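Local coordinates for protein enoyl-CoA hydratase (Bacillus halodurans, PDB 3LKE) that probably catalyses the hydration of the double bond of enoyl-CoA thioesters, as a crotonase-family enzyme, at residues A[59-64]-A[109-114]. Residues are numbered along the deposited sequence; the frame is centred on the assembly and turned at random.
Sequences RAYFSS and NGYAYG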
ATOM      1  N   ARG A  59       8.060  29.938  16.745  1.00 29.36           N
ATOM      2  CA  ARG A  59       9.307  29.410  16.218  1.00 31.81           C
ATOM      3  C   ARG A  59       9.686  28.061  16.833  1.00 35.73           C
ATOM      4  O   ARG A  59      10.102  27.147  16.122  1.00 33.29           O
ATOM      5  CB  ARG A  59      10.426  30.440  16.435  1.00 37.13           C
ATOM      6  CG  ARG A  59      11.796  30.023  15.910  1.00 41.33           C
ATOM      7  CD  ARG A  59      12.761  31.206  15.910  1.00 46.38           C
ATOM      8  NE  ARG A  59      12.241  32.320  15.119  1.00 47.57           N
ATOM      9  CZ  ARG A  59      11.821  33.477  15.623  1.00 52.65           C
ATOM     10  NH1 ARG A  59      11.874  33.700  16.930  1.00 45.58           N
ATOM     11  NH2 ARG A  59      11.358  34.420  14.812  1.00 54.81           N
ATOM     12  N   ALA A  60       9.519  27.930  18.147  1.00 30.14           N
ATOM     13  CA  ALA A  60      10.071  26.778  18.863  1.00 34.28           C
ATOM     14  C   ALA A  60       9.368  25.446  18.597  1.00 30.59           C
ATOM     15  O   ALA A  60       9.979  24.389  18.723  1.00 36.19           O
ATOM     16  CB  ALA A  60      10.123  27.052  20.365  1.00 36.84           C
ATOM     17  N   TYR A  61       8.090  25.482  18.241  1.00 30.42           N
ATOM     18  CA  TYR A  61       7.323  24.238  18.164  1.00 27.73           C
ATOM     19  C   TYR A  61       6.214  24.317  17.134  1.00 28.28           C
ATOM     20  O   TYR A  61       5.639  25.375  16.906  1.00 25.01           O
ATOM     21  CB  TYR A  61       6.706  23.933  19.534  1.00 29.83           C
ATOM     22  CG  TYR A  61       6.077  25.149  20.183  1.00 30.18           C
ATOM     23  CD1 TYR A  61       4.757  25.513  19.915  1.00 28.05           C
ATOM     24  CD2 TYR A  61       6.810  25.944  21.052  1.00 31.26           C
ATOM     25  CE1 TYR A  61       4.181  26.630  20.512  1.00 28.29           C
ATOM     26  CE2 TYR A  61       6.251  27.061  21.649  1.00 31.73           C
ATOM     27  CZ  TYR A  61       4.936  27.401  21.378  1.00 28.75           C
ATOM     28  OH  TYR A  61       4.395  28.526  21.968  1.00 30.65           O
ATOM     29  N   PHE A  62       5.899  23.189  16.505  1.00 27.35           N
ATOM     30  CA  PHE A  62       4.670  23.138  15.739  1.00 24.58           C
ATOM     31  C   PHE A  62       3.511  22.817  16.667  1.00 22.12           C
ATOM     32  O   PHE A  62       2.555  23.578  16.768  1.00 23.17           O
ATOM     33  CB  PHE A  62       4.712  22.078  14.633  1.00 23.62           C
ATOM     34  CG  PHE A  62       3.415  21.963  13.899  1.00 25.15           C
ATOM     35  CD1 PHE A  62       3.054  22.919  12.972  1.00 22.62           C
ATOM     36  CD2 PHE A  62       2.543  20.910  14.150  1.00 24.78           C
ATOM     37  CE1 PHE A  62       1.854  22.841  12.302  1.00 25.16           C
ATOM     38  CE2 PHE A  62       1.343  20.822  13.485  1.00 26.08           C
ATOM     39  CZ  PHE A  62       0.993  21.786  12.556  1.00 27.64           C
ATOM     40  N   SER A  63       3.587  21.663  17.325  1.00 23.48           N
ATOM     41  CA  SER A  63       2.590  21.284  18.331  1.00 23.84           C
ATOM     42  C   SER A  63       3.115  20.211  19.268  1.00 26.29           C
ATOM     43  O   SER A  63       3.637  19.173  18.835  1.00 26.65           O
ATOM     44  CB  SER A  63       1.281  20.814  17.688  1.00 25.02           C
ATOM     45  OG  SER A  63       0.391  20.304  18.680  1.00 25.96           O
ATOM     46  N   SER A  64       2.966  20.458  20.561  1.00 24.89           N
ATOM     47  CA  SER A  64       3.387  19.497  21.564  1.00 28.06           C
ATOM     48  C   SER A  64       2.418  18.313  21.678  1.00 25.76           C
ATOM     49  O   SER A  64       2.686  17.358  22.405  1.00 27.97           O
ATOM     50  CB  SER A  64       3.544  20.195  22.920  1.00 29.16           C
ATOM     51  OG  SER A  64       2.312  20.752  23.338  1.00 32.78           O
ATOM     52  N   ASN A 109       7.212  23.486  11.489  1.00 27.16           N
ATOM     53  CA  ASN A 109       8.370  24.358  11.691  1.00 30.82           C
ATOM     54  C   ASN A 109       9.288  23.902  12.821  1.00 31.06           C
ATOM     55  O   ASN A 109      10.502  23.950  12.693  1.00 34.90           O
ATOM     56  CB  ASN A 109       7.929  25.801  11.913  1.00 28.64           C
ATOM     57  CG  ASN A 109       7.056  25.961  13.146  1.00 30.77           C
ATOM     58  OD1 ASN A 109       6.108  25.212  13.342  1.00 28.45           O
ATOM     59  ND2 ASN A 109       7.369  26.942  13.974  1.00 32.65           N
ATOM     60  N   GLY A 110       8.696  23.461  13.923  1.00 30.18           N
ATOM     61  CA  GLY A 110       9.456  22.987  15.066  1.00 29.80           C
ATOM     62  C   GLY A 110       8.936  21.625  15.484  1.00 29.53           C
ATOM     63  O   GLY A 110       8.395  20.884  14.657  1.00 29.46           O
ATOM     64  N   TYR A 111       9.064  21.283  16.761  1.00 26.26           N
ATOM     65  CA  TYR A 111       8.724  19.906  17.140  1.00 27.87           C
ATOM     66  C   TYR A 111       7.231  19.621  17.020  1.00 23.94           C
ATOM     67  O   TYR A 111       6.392  20.512  17.135  1.00 22.38           O
ATOM     68  CB  TYR A 111       9.299  19.500  18.504  1.00 28.73           C
ATOM     69  CG  TYR A 111       8.836  20.304  19.692  1.00 30.08           C
ATOM     70  CD1 TYR A 111       7.586  20.088  20.257  1.00 28.56           C
ATOM     71  CD2 TYR A 111       9.668  21.254  20.277  1.00 31.54           C
ATOM     72  CE1 TYR A 111       7.165  20.802  21.352  1.00 32.17           C
ATOM     73  CE2 TYR A 111       9.253  21.975  21.381  1.00 35.42           C
ATOM     74  CZ  TYR A 111       7.996  21.745  21.913  1.00 33.01           C
ATOM     75  OH  TYR A 111       7.555  22.457  23.006  1.00 36.84           O
ATOM     76  N   ALA A 112       6.917  18.358  16.743  1.00 24.08           N
ATOM     77  CA  ALA A 112       5.542  17.914  16.578  1.00 25.06           C
ATOM     78  C   ALA A 112       5.461  16.538  17.204  1.00 21.58           C
ATOM     79  O   ALA A 112       5.992  15.559  16.656  1.00 24.24           O
ATOM     80  CB  ALA A 112       5.164  17.849  15.101  1.00 24.34           C
ATOM     81  N   TYR A 113       4.833  16.479  18.374  1.00 22.91           N
ATOM     82  CA  TYR A 113       4.757  15.243  19.150  1.00 22.94           C
ATOM     83  C   TYR A 113       3.384  14.616  19.069  1.00 23.69           C
ATOM     84  O   TYR A 113       2.356  15.313  19.110  1.00 23.30           O
ATOM     85  CB  TYR A 113       5.034  15.520  20.629  1.00 24.65           C
ATOM     86  CG  TYR A 113       6.394  16.100  20.928  1.00 27.35           C
ATOM     87  CD1 TYR A 113       7.476  15.858  20.096  1.00 28.12           C
ATOM     88  CD2 TYR A 113       6.597  16.865  22.065  1.00 31.07           C
ATOM     89  CE1 TYR A 113       8.720  16.378  20.374  1.00 31.60           C
ATOM     90  CE2 TYR A 113       7.833  17.394  22.352  1.00 34.80           C
ATOM     91  CZ  TYR A 113       8.892  17.142  21.510  1.00 32.54           C
ATOM     92  OH  TYR A 113      10.126  17.670  21.803  1.00 40.78           O
ATOM     93  N   GLY A 114       3.371  13.286  19.028  1.00 22.84           N
ATOM     94  CA  GLY A 114       2.138  12.533  19.011  1.00 23.02           C
ATOM     95  C   GLY A 114       1.117  13.131  18.060  1.00 23.65           C
ATOM     96  O   GLY A 114       1.426  13.446  16.902  1.00 24.71           O
TER
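Strand 111-113 pairs in parallel, through a beta bulge, with residues 61-63 of the loop between strand 51-56 and helix 68-76 in the crotonase fold. In crotonases, one backbone N-H from this loop and one from the start of the helix after the strand form the oxyanion hole for the thioester carbonyl; the contact joins the corresponding regions. Gly114, with positive phi, is N-cap of helix 115-118.

Phe62 N and Ser63 N both donate to Tyr111 O, at 2.8 and 3.0 Å, because the chain turns a corner at Phe62 and brings two successive N-H groups to one carbonyl. The Ser63 bond lies in the carbonyl plane, while Phe62 N is tilted from it. The one-residue shift leaves Tyr61 beside Tyr111 and Ser63 beside Ala112. Gly110 suits its place, since a CB there would collide with Ala60 O and Tyr61 N.

On the face bearing the tyrosines, Tyr61 CB sits 3.6 Å from the centroid of the Tyr111 ring, a CH-pi contact 16° off the normal. Tyr113 OH lies above the opposite face, toward the rim, and Ser64 CB meets the edge in plane. Tyr111 CG stands between its backbone N and carbonyl carbon (chi1 61°), which brings the ring face against Tyr61 CB.

Ser63 and Ala112 share the other face; Ser63 OG is hydrogen-bonded to Asn26 O and Gly65 N, a reason for a small hydroxyl here. Small Ala112 lets its CB rest 4.1 Å from Phe62 CD2. Asn109 OD1 meets the Phe62 ring at its edge, amide and ring planes 77° apart, while its ND2 hydrogen-bonds to His58 O. Beyond the bulge, Tyr113 N binds Ser63 O nearly along the carbonyl axis at 3.0 Å, and the same oxygen lies 3.2 Å from Ala112 CA in a CA-H...O contact.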